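Local coordinates for uncharacterized protein YacP (Bacillus subtilis, PDB 5MQ8) that probably cleaves messenger RNA internally as an endoribonuclease of the PIN-like (NYN) family, taking part in ribosome-dependent mRNA decay, at residues R30-L33 against I34-A38; R83-K86 against L87-L91; R140-T143 against S144-P147; T160-K163 against W164-D168. All coordinates share one frame; numbering follows the deposited sequence.

Contact 1 (R30-L33 against I34-A38)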
loop_
_atom_site.group_PDB
_atom_site.type_symbol
_atom_site.label_atom_id
_atom_site.label_comp_id
_atom_site.label_asym_id
_atom_site.label_seq_id
_atom_site.Cartn_x
_atom_site.Cartn_y
_atom_site.Cartn_z
ATOM N N ARG A 30 5.124 -6.235 -18.713
ATOM C CA ARG A 30 4.714 -4.926 -19.215
ATOM C C ARG A 30 4.118 -4.088 -18.063
ATOM O O ARG A 30 4.533 -2.951 -17.858
ATOM C CB ARG A 30 3.718 -5.110 -20.368
ATOM C CG ARG A 30 3.039 -3.842 -20.864
ATOM C CD ARG A 30 1.582 -3.838 -20.456
ATOM N NE ARG A 30 0.744 -4.454 -21.464
ATOM C CZ ARG A 30 -0.478 -4.920 -21.239
ATOM N NH1 ARG A 30 -1.003 -4.876 -20.020
ATOM N NH2 ARG A 30 -1.180 -5.447 -22.228
ATOM N N ASP A 31 3.183 -4.676 -17.302
ATOM C CA ASP A 31 2.533 -4.040 -16.160
ATOM C C ASP A 31 3.517 -3.645 -15.063
ATOM O O ASP A 31 3.434 -2.526 -14.565
ATOM C CB ASP A 31 1.436 -4.960 -15.597
ATOM C CG ASP A 31 0.207 -5.103 -16.489
ATOM O OD1 ASP A 31 0.068 -4.308 -17.446
ATOM O OD2 ASP A 31 -0.621 -6.002 -16.217
ATOM N N VAL A 32 4.454 -4.554 -14.692
ATOM C CA VAL A 32 5.472 -4.285 -13.673
ATOM C C VAL A 32 6.377 -3.142 -14.151
ATOM O O VAL A 32 6.616 -2.200 -13.383
ATOM C CB VAL A 32 6.272 -5.551 -13.254
ATOM C CG1 VAL A 32 7.417 -5.194 -12.300
ATOM C CG2 VAL A 32 5.355 -6.591 -12.614
ATOM N N LEU A 33 6.811 -3.195 -15.438
ATOM C CA LEU A 33 7.654 -2.156 -16.025
ATOM C C LEU A 33 6.994 -0.780 -15.989
ATOM O O LEU A 33 7.648 0.183 -15.592
ATOM C CB LEU A 33 8.123 -2.534 -17.452
ATOM C CG LEU A 33 8.955 -1.496 -18.216
ATOM C CD1 LEU A 33 10.284 -1.179 -17.482
ATOM C CD2 LEU A 33 9.213 -1.972 -19.636
ATOM N N ILE A 34 5.699 -0.692 -16.354
ATOM C CA ILE A 34 4.943 0.579 -16.303
ATOM C C ILE A 34 4.913 1.166 -14.886
ATOM O O ILE A 34 5.101 2.382 -14.725
ATOM C CB ILE A 34 3.527 0.420 -16.913
ATOM C CG1 ILE A 34 3.618 0.160 -18.431
ATOM C CG2 ILE A 34 2.648 1.636 -16.617
ATOM C CD1 ILE A 34 2.383 -0.505 -19.016
ATOM N N GLN A 35 4.705 0.303 -13.863
ATOM C CA GLN A 35 4.669 0.721 -12.460
ATOM C C GLN A 35 6.045 1.241 -12.018
ATOM O O GLN A 35 6.111 2.292 -11.381
ATOM C CB GLN A 35 4.132 -0.407 -11.543
ATOM C CG GLN A 35 4.056 -0.064 -10.034
ATOM C CD GLN A 35 3.366 1.247 -9.673
ATOM O OE1 GLN A 35 3.845 2.019 -8.835
ATOM N NE2 GLN A 35 2.246 1.546 -10.299
ATOM N N LYS A 36 7.131 0.544 -12.417
ATOM C CA LYS A 36 8.510 0.962 -12.145
ATOM C C LYS A 36 8.794 2.327 -12.775
ATOM O O LYS A 36 9.428 3.172 -12.136
ATOM C CB LYS A 36 9.535 -0.078 -12.661
ATOM C CG LYS A 36 9.519 -1.443 -11.965
ATOM C CD LYS A 36 9.647 -1.350 -10.453
ATOM C CE LYS A 36 8.391 -1.864 -9.792
ATOM N NZ LYS A 36 8.087 -1.154 -8.519
ATOM N N MET A 37 8.295 2.549 -14.008
ATOM C CA MET A 37 8.475 3.810 -14.716
ATOM C C MET A 37 7.642 4.959 -14.114
ATOM O O MET A 37 8.055 6.114 -14.224
ATOM C CB MET A 37 8.268 3.664 -16.235
ATOM C CG MET A 37 9.391 2.843 -16.949
ATOM S SD MET A 37 11.099 2.982 -16.331
ATOM C CE MET A 37 11.467 4.499 -16.766
ATOM N N ALA A 38 6.505 4.642 -13.443
ATOM C CA ALA A 38 5.670 5.623 -12.738
ATOM C C ALA A 38 6.465 6.148 -11.549
ATOM O O ALA A 38 6.548 7.353 -11.375
ATOM C CB ALA A 38 4.370 4.979 -12.266
#

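Contact 2 (R83-K86 against L87-L91)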
loop_
_atom_site.group_PDB
_atom_site.type_symbol
_atom_site.label_atom_id
_atom_site.label_comp_id
_atom_site.label_asym_id
_atom_site.label_seq_id
_atom_site.Cartn_x
_atom_site.Cartn_y
_atom_site.Cartn_z
ATOM N N ARG A 83 10.042 4.506 -33.691
ATOM C CA ARG A 83 9.072 5.265 -32.902
ATOM C C ARG A 83 9.777 6.198 -31.922
ATOM O O ARG A 83 9.399 7.359 -31.812
ATOM C CB ARG A 83 8.041 4.351 -32.209
ATOM C CG ARG A 83 6.987 5.095 -31.364
ATOM C CD ARG A 83 6.148 6.099 -32.150
ATOM N NE ARG A 83 5.339 5.412 -33.148
ATOM C CZ ARG A 83 4.014 5.431 -33.206
ATOM N NH1 ARG A 83 3.314 6.185 -32.366
ATOM N NH2 ARG A 83 3.378 4.729 -34.130
ATOM N N ILE A 84 10.839 5.708 -31.266
ATOM C CA ILE A 84 11.647 6.490 -30.334
ATOM C C ILE A 84 12.262 7.721 -31.053
ATOM O O ILE A 84 12.216 8.828 -30.508
ATOM C CB ILE A 84 12.670 5.599 -29.580
ATOM C CG1 ILE A 84 11.950 4.816 -28.460
ATOM C CG2 ILE A 84 13.823 6.425 -29.009
ATOM C CD1 ILE A 84 12.679 3.604 -27.898
ATOM N N GLU A 85 12.751 7.537 -32.297
ATOM C CA GLU A 85 13.292 8.640 -33.108
ATOM C C GLU A 85 12.195 9.693 -33.403
ATOM O O GLU A 85 12.453 10.883 -33.256
ATOM C CB GLU A 85 13.891 8.099 -34.420
ATOM C CG GLU A 85 14.601 9.152 -35.259
ATOM C CD GLU A 85 15.024 8.698 -36.643
ATOM O OE1 GLU A 85 16.146 9.062 -37.061
ATOM O OE2 GLU A 85 14.244 7.978 -37.307
ATOM N N LYS A 86 10.987 9.251 -33.806
ATOM C CA LYS A 86 9.841 10.123 -34.102
ATOM C C LYS A 86 9.470 10.931 -32.858
ATOM O O LYS A 86 9.287 12.144 -32.963
ATOM C CB LYS A 86 8.633 9.311 -34.586
ATOM C CG LYS A 86 8.723 8.878 -36.041
ATOM C CD LYS A 86 7.692 7.812 -36.353
ATOM C CE LYS A 86 7.999 7.064 -37.630
ATOM N NZ LYS A 86 7.071 5.924 -37.850
ATOM N N LEU A 87 9.416 10.271 -31.673
ATOM C CA LEU A 87 9.107 10.919 -30.396
ATOM C C LEU A 87 10.155 11.952 -30.012
ATOM O O LEU A 87 9.789 13.056 -29.618
ATOM C CB LEU A 87 8.945 9.885 -29.274
ATOM C CG LEU A 87 7.640 9.112 -29.298
ATOM C CD1 LEU A 87 7.801 7.796 -28.615
ATOM C CD2 LEU A 87 6.499 9.934 -28.691
ATOM N N ALA A 88 11.449 11.616 -30.161
ATOM C CA ALA A 88 12.547 12.533 -29.862
ATOM C C ALA A 88 12.552 13.762 -30.778
ATOM O O ALA A 88 12.923 14.843 -30.329
ATOM C CB ALA A 88 13.873 11.814 -29.965
ATOM N N GLN A 89 12.147 13.589 -32.051
ATOM C CA GLN A 89 12.078 14.670 -33.029
ATOM C C GLN A 89 10.884 15.579 -32.748
ATOM O O GLN A 89 10.998 16.792 -32.909
ATOM C CB GLN A 89 12.017 14.109 -34.454
ATOM C CG GLN A 89 13.372 13.588 -34.944
ATOM C CD GLN A 89 13.311 12.868 -36.273
ATOM O OE1 GLN A 89 12.238 12.561 -36.810
ATOM N NE2 GLN A 89 14.475 12.552 -36.820
ATOM N N ALA A 90 9.748 14.994 -32.317
ATOM C CA ALA A 90 8.524 15.725 -31.973
ATOM C C ALA A 90 8.688 16.540 -30.687
ATOM O O ALA A 90 8.001 17.551 -30.526
ATOM C CB ALA A 90 7.369 14.762 -31.822
ATOM N N LEU A 91 9.585 16.095 -29.776
ATOM C CA LEU A 91 9.841 16.727 -28.480
ATOM C C LEU A 91 11.223 17.393 -28.408
ATOM O O LEU A 91 11.677 17.772 -27.325
ATOM C CB LEU A 91 9.650 15.698 -27.339
ATOM C CG LEU A 91 8.308 14.929 -27.309
ATOM C CD1 LEU A 91 8.367 13.776 -26.341
ATOM C CD2 LEU A 91 7.119 15.832 -27.005
#

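Contact 3 (R140-T143 against S144-P147)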
loop_
_atom_site.group_PDB
_atom_site.type_symbol
_atom_site.label_atom_id
_atom_site.label_comp_id
_atom_site.label_asym_id
_atom_site.label_seq_id
_atom_site.Cartn_x
_atom_site.Cartn_y
_atom_site.Cartn_z
ATOM N N ARG A 140 7.912 4.846 4.870
ATOM C CA ARG A 140 7.990 4.220 6.197
ATOM C C ARG A 140 8.278 5.261 7.277
ATOM O O ARG A 140 7.691 5.194 8.352
ATOM C CB ARG A 140 9.053 3.130 6.242
ATOM C CG ARG A 140 8.613 1.826 5.612
ATOM C CD ARG A 140 9.537 0.682 5.980
ATOM N NE ARG A 140 9.564 -0.329 4.921
ATOM C CZ ARG A 140 10.554 -0.472 4.044
ATOM N NH1 ARG A 140 11.630 0.307 4.111
ATOM N NH2 ARG A 140 10.487 -1.408 3.105
ATOM N N LYS A 141 9.147 6.247 6.964
ATOM C CA LYS A 141 9.521 7.327 7.866
ATOM C C LYS A 141 8.328 8.230 8.168
ATOM O O LYS A 141 8.023 8.435 9.344
ATOM C CB LYS A 141 10.717 8.124 7.301
ATOM C CG LYS A 141 11.147 9.322 8.149
ATOM C CD LYS A 141 12.192 10.164 7.437
ATOM C CE LYS A 141 12.461 11.472 8.139
ATOM N NZ LYS A 141 11.483 12.514 7.742
ATOM N N ILE A 142 7.647 8.755 7.128
ATOM C CA ILE A 142 6.510 9.658 7.327
ATOM C C ILE A 142 5.264 8.950 7.925
ATOM O O ILE A 142 4.514 9.600 8.654
ATOM C CB ILE A 142 6.154 10.497 6.068
ATOM C CG1 ILE A 142 5.264 11.727 6.429
ATOM C CG2 ILE A 142 5.509 9.659 4.962
ATOM C CD1 ILE A 142 5.817 12.747 7.539
ATOM N N THR A 143 5.050 7.650 7.634
ATOM C CA THR A 143 3.887 6.951 8.174
ATOM C C THR A 143 4.112 6.577 9.646
ATOM O O THR A 143 3.139 6.414 10.381
ATOM C CB THR A 143 3.447 5.785 7.288
ATOM O OG1 THR A 143 4.480 4.827 7.153
ATOM C CG2 THR A 143 2.938 6.225 5.929
ATOM N N SER A 144 5.388 6.478 10.077
ATOM C CA SER A 144 5.762 6.217 11.472
ATOM C C SER A 144 5.518 7.493 12.276
ATOM O O SER A 144 5.003 7.426 13.392
ATOM C CB SER A 144 7.232 5.830 11.579
ATOM O OG SER A 144 7.406 4.446 11.337
ATOM N N GLU A 145 5.860 8.647 11.683
ATOM C CA GLU A 145 5.695 9.972 12.264
ATOM C C GLU A 145 4.223 10.347 12.348
ATOM O O GLU A 145 3.775 10.733 13.421
ATOM C CB GLU A 145 6.476 11.022 11.461
ATOM C CG GLU A 145 7.974 10.977 11.726
ATOM C CD GLU A 145 8.871 11.609 10.676
ATOM O OE1 GLU A 145 8.371 12.402 9.844
ATOM O OE2 GLU A 145 10.088 11.314 10.696
ATOM N N LYS A 146 3.477 10.222 11.227
ATOM C CA LYS A 146 2.046 10.511 11.141
ATOM C C LYS A 146 1.263 9.180 10.954
ATOM O O LYS A 146 1.040 8.750 9.813
ATOM C CB LYS A 146 1.743 11.525 10.010
ATOM C CG LYS A 146 2.706 12.720 9.916
ATOM C CD LYS A 146 2.660 13.663 11.129
ATOM C CE LYS A 146 3.348 14.981 10.864
ATOM N NZ LYS A 146 2.515 15.883 10.026
ATOM N N PRO A 147 0.869 8.501 12.069
ATOM C CA PRO A 147 0.184 7.203 11.945
ATOM C C PRO A 147 -1.107 7.223 11.125
ATOM O O PRO A 147 -1.349 6.251 10.410
ATOM C CB PRO A 147 -0.034 6.775 13.398
ATOM C CG PRO A 147 1.028 7.494 14.168
ATOM C CD PRO A 147 1.087 8.839 13.489
#

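Contact 4 (T160-K163 against W164-D168)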
loop_
_atom_site.group_PDB
_atom_site.type_symbol
_atom_site.label_atom_id
_atom_site.label_comp_id
_atom_site.label_asym_id
_atom_site.label_seq_id
_atom_site.Cartn_x
_atom_site.Cartn_y
_atom_site.Cartn_z
ATOM N N THR A 160 -3.474 -7.356 0.160
ATOM C CA THR A 160 -2.460 -8.201 -0.473
ATOM C C THR A 160 -2.250 -9.509 0.333
ATOM O O THR A 160 -2.096 -10.575 -0.272
ATOM C CB THR A 160 -1.147 -7.420 -0.667
ATOM O OG1 THR A 160 -1.427 -6.161 -1.280
ATOM C CG2 THR A 160 -0.139 -8.174 -1.524
ATOM N N PHE A 161 -2.232 -9.412 1.681
ATOM C CA PHE A 161 -2.056 -10.557 2.591
ATOM C C PHE A 161 -3.229 -11.530 2.446
ATOM O O PHE A 161 -3.023 -12.737 2.388
ATOM C CB PHE A 161 -1.905 -10.085 4.058
ATOM C CG PHE A 161 -1.892 -11.180 5.104
ATOM C CD1 PHE A 161 -0.733 -11.907 5.361
ATOM C CD2 PHE A 161 -3.028 -11.461 5.858
ATOM C CE1 PHE A 161 -0.717 -12.914 6.339
ATOM C CE2 PHE A 161 -3.016 -12.471 6.828
ATOM C CZ PHE A 161 -1.859 -13.191 7.061
ATOM N N GLU A 162 -4.447 -10.990 2.374
ATOM C CA GLU A 162 -5.673 -11.759 2.232
ATOM C C GLU A 162 -5.788 -12.386 0.844
ATOM O O GLU A 162 -6.223 -13.534 0.746
ATOM C CB GLU A 162 -6.890 -10.899 2.550
ATOM C CG GLU A 162 -6.963 -10.508 4.014
ATOM C CD GLU A 162 -7.981 -9.431 4.334
ATOM O OE1 GLU A 162 -8.339 -8.649 3.425
ATOM O OE2 GLU A 162 -8.420 -9.363 5.501
ATOM N N LYS A 163 -5.376 -11.648 -0.221
ATOM C CA LYS A 163 -5.350 -12.140 -1.607
ATOM C C LYS A 163 -4.425 -13.360 -1.671
ATOM O O LYS A 163 -4.839 -14.398 -2.184
ATOM C CB LYS A 163 -4.851 -11.054 -2.573
ATOM C CG LYS A 163 -5.958 -10.355 -3.342
ATOM C CD LYS A 163 -5.405 -9.215 -4.174
ATOM C CE LYS A 163 -5.954 -7.885 -3.733
ATOM N NZ LYS A 163 -5.180 -6.758 -4.307
ATOM N N TRP A 164 -3.206 -13.251 -1.087
ATOM C CA TRP A 164 -2.256 -14.356 -1.036
ATOM C C TRP A 164 -2.841 -15.590 -0.314
ATOM O O TRP A 164 -2.795 -16.696 -0.864
ATOM C CB TRP A 164 -0.916 -13.931 -0.400
ATOM C CG TRP A 164 -0.086 -15.098 0.073
ATOM C CD1 TRP A 164 0.665 -15.939 -0.698
ATOM C CD2 TRP A 164 -0.026 -15.623 1.412
ATOM N NE1 TRP A 164 1.229 -16.926 0.081
ATOM C CE2 TRP A 164 0.807 -16.768 1.378
ATOM C CE3 TRP A 164 -0.595 -15.235 2.640
ATOM C CZ2 TRP A 164 1.086 -17.526 2.526
ATOM C CZ3 TRP A 164 -0.322 -15.986 3.773
ATOM C CH2 TRP A 164 0.503 -17.120 3.711
ATOM N N ARG A 165 -3.372 -15.392 0.910
ATOM C CA ARG A 165 -3.923 -16.441 1.772
ATOM C C ARG A 165 -5.042 -17.257 1.113
ATOM O O ARG A 165 -5.075 -18.471 1.283
ATOM C CB ARG A 165 -4.366 -15.842 3.114
ATOM C CG ARG A 165 -4.561 -16.865 4.226
ATOM C CD ARG A 165 -4.760 -16.215 5.591
ATOM N NE ARG A 165 -5.866 -15.254 5.592
ATOM C CZ ARG A 165 -6.215 -14.510 6.637
ATOM N NH1 ARG A 165 -5.566 -14.624 7.792
ATOM N NH2 ARG A 165 -7.225 -13.655 6.541
ATOM N N ARG A 166 -5.933 -16.599 0.354
ATOM C CA ARG A 166 -7.036 -17.267 -0.336
ATOM C C ARG A 166 -6.633 -17.803 -1.749
ATOM O O ARG A 166 -7.487 -18.268 -2.506
ATOM C CB ARG A 166 -8.291 -16.373 -0.370
ATOM C CG ARG A 166 -8.215 -15.172 -1.301
ATOM C CD ARG A 166 -9.575 -14.534 -1.494
ATOM N NE ARG A 166 -9.939 -13.693 -0.357
ATOM C CZ ARG A 166 -9.728 -12.382 -0.293
ATOM N NH1 ARG A 166 -9.167 -11.741 -1.314
ATOM N NH2 ARG A 166 -10.087 -11.698 0.786
ATOM N N GLY A 167 -5.333 -17.757 -2.055
ATOM C CA GLY A 167 -4.759 -18.233 -3.311
ATOM C C GLY A 167 -5.077 -17.420 -4.557
ATOM O O GLY A 167 -5.074 -17.974 -5.663
ATOM N N ASP A 168 -5.339 -16.101 -4.406
ATOM C CA ASP A 168 -5.639 -15.216 -5.535
ATOM C C ASP A 168 -4.384 -14.861 -6.345
ATOM O O ASP A 168 -4.503 -14.475 -7.508
ATOM C CB ASP A 168 -6.358 -13.932 -5.064
ATOM C CG ASP A 168 -7.836 -14.061 -4.718
ATOM O OD1 ASP A 168 -8.337 -15.208 -4.646
ATOM O OD2 ASP A 168 -8.491 -13.014 -4.512
HETATM O O HOH W 1 -7.469 -14.553 3.323
HETATM O O HOH W 2 -9.206 -9.063 0.775
#

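Contact 1 (R30-L33 against I34-A38)
Ile34 and Leu33, neighbours at the middle of helix 23-44, give up the most surface here, to each other and to the residues one turn away. Ile34 leans back toward Arg30: CD1 comes within 3.7 Å of Arg30 CD, and the two side chains run alongside each other in the same direction. The first torsion of the isoleucine (chi1 -67°) sets CG1 beside the backbone N and sends CD1 back to Arg30; on the way Ile34 CG1 comes 3.3 Å from Arg30 O. Arg30, bent at its second and third torsions, carries its guanidinium beyond the isoleucine to Asp31. There NH1 and Asp31 OD1 form a salt bridge at 2.8 Å, nearly in the guanidinium plane but 29° out of the carboxylate plane, on the syn side of OD1.

Leu33 reaches the following turn, its CD1 lying 4.2 Å from Met37 CG, again side by side. These two face strand 47-52, Leu33 resting on Phe52 and Met37 on Val48 and Val50, so the helix covers the central parallel sheet of this PIN-like fold. Val32 turns elsewhere, with CG1 4.3 Å from Lys36 CE, and packs on Leu18 and on Ile151 of the second subunit. Regular backbone bonds join the turns, from Ile34 N to Arg30 O at 3.0 Å through to Met37 N to Leu33 O at 2.9 Å. Leu33 and Met37 thus supply apolar cover for the strands, while the buried Arg30 and its partner Asp31 carry opposite charges that probably offset each other, with Lys58 O and Lys63 as further partners.

Contact 2 (R83-K86 against L87-L91)
Leu87 CD1 meets Arg83 CG at 3.9 Å on helix 80-90, which packs against the parallel sheet of this PIN-like alpha/beta fold. The densely covered side of this contact is the one that faces the sheet. With CG placed beside its own backbone N (chi1 -76°), Leu87 tilts back over the preceding turn, and its CG lies 3.5 Å from Arg83 O. The aliphatic part of Arg83 crosses the leucine at a slant, and both residues touch Ile72 of strand 70-73. Ile84 and Ala88 are buried against the strands: both reach Leu5 of strand 3-7, while Ala88 CB sits 3.5 Å from Ile84 O.

Solvent borders the other side, where Lys86, Gln89 and Ala90 are exposed and Glu85 partly so. Glu85 and Gln89 extend alongside each other from successive turns, their carboxylate and amide planes only 25° apart. The two head groups do not bond to each other; Glu85 OE1 and Gln89 NE2 are 3.9 Å apart, and each turns instead to the side-chain amide of Gln114, which probably fixes the rotation of both. Lys86 is extended, and its NZ pairs with Glu78, the same glutamate that receives Arg83 NH2.

The four main-chain bonds are regular, Leu87 N to Arg83 O measuring 2.9 Å. Near the end of the helix, Ala90 N still donates to Lys86 O at 3.0 Å, and on the polar side Gln89 CG lies 3.3 Å from Glu85 O.

Contact 3 (R140-T143 against S144-P147)
Lys146 N makes a short, nearly straight bond to Ile142 O, 2.8 Å long with an angle of 166° at the hydrogen. Arg140 O is held twice by Ser144, by its hydroxyl OG at 3.1 Å and by its backbone N at 3.2 Å, the latter bond bent to 136° at the hydrogen. The two donors approach from opposite faces of the carbonyl plane; OG can do so because it stands beside the serine's own backbone N (chi1 -84°). Between the side chains, Lys141 NZ and Glu145 OE2 form a salt bridge at 3.5 Å, the lysine curling at its last torsion to bring the ammonium back toward the carboxylate. These contacts close the C-terminal end of helix 121-145, where Lys146 leaves helical geometry and the chain turns toward helix 151-165. Pro147 CA adds a CA-H...O contact to Thr143 O.

Beside the charged pair, Ile142 CD1 makes a carbon-carbon contact with Lys146 CG at 3.9 Å. The same methyl lies against Glu145 OE1 at 3.5 Å, the isoleucine crossing the glutamate at about a right angle. Ile142 also packs on Trp164 of the second subunit, and Lys146 NZ donates to the carbonyls of Leu169 and Ala172 of that same neighbouring chain.

Contact 4 (T160-K163 against W164-D168)
Phe161 meets both Trp164 and Arg165. Its CE1 touches Trp164 CZ3 at 4.0 Å, the rings inclined at 43°, and on the other side of the ring CE2 lies over one face of the Arg165 guanidinium, 3.5 Å from NH1. With CG beside the carbonyl carbon (chi1 -163°), the arginine chain bends at chi3 and lays its guanidinium against the phenylalanine. The Arg166 guanidinium also offers a face, with Glu162 O over its centre.

Hydrogen bonds include water. One water accepts from Arg165 NE at 2.9 Å and donates to Glu162 O; another links Glu162 OE1 to Arg166 NH2. In the backbone, Asp168 N reaches Lys163 O at 2.8 Å and Gly167 N reaches Trp164 O at 3.0 Å. With Gly167 at positive phi, this is a Schellman motif ending helix 151-165.

Among the charges, Arg166 NH1 and Asp168 OD2 form a salt bridge, while Glu162 binds Arg68 and Ser42 of the second subunit and Arg165 NH1 donates to Ser42 O there. Arg166, set against a C-terminal carbonyl of the helix, probably offsets some of its partial negative charge, whereas Arg165, water-bridged to that carbonyl, joins Glu162 in tying this end to the neighbouring chain.

Following the chain, contact 1 comes first, on helix 23-44, and contact 2 follows on helix 80-90. Both helices pack on strands 3-7 and 47-52 but through alternate residues, Leu4, Val6, Val48 and Val50 for contact 1 and Ile3, Leu5, Ile49 and Val51 for contact 2, which puts them on the two faces of the sheet. Contacts 3 and 4 lie at the ends of the successive helices 121-145 and 151-165, on the opposite side of the chain's centre from contact 2. Each joins adjoining residues, so none closes a long loop, and the four follow in series without nesting or crossing. Contacts 1, 3 and 4 touch the second subunit, linking core and helical arm to the dimer interface.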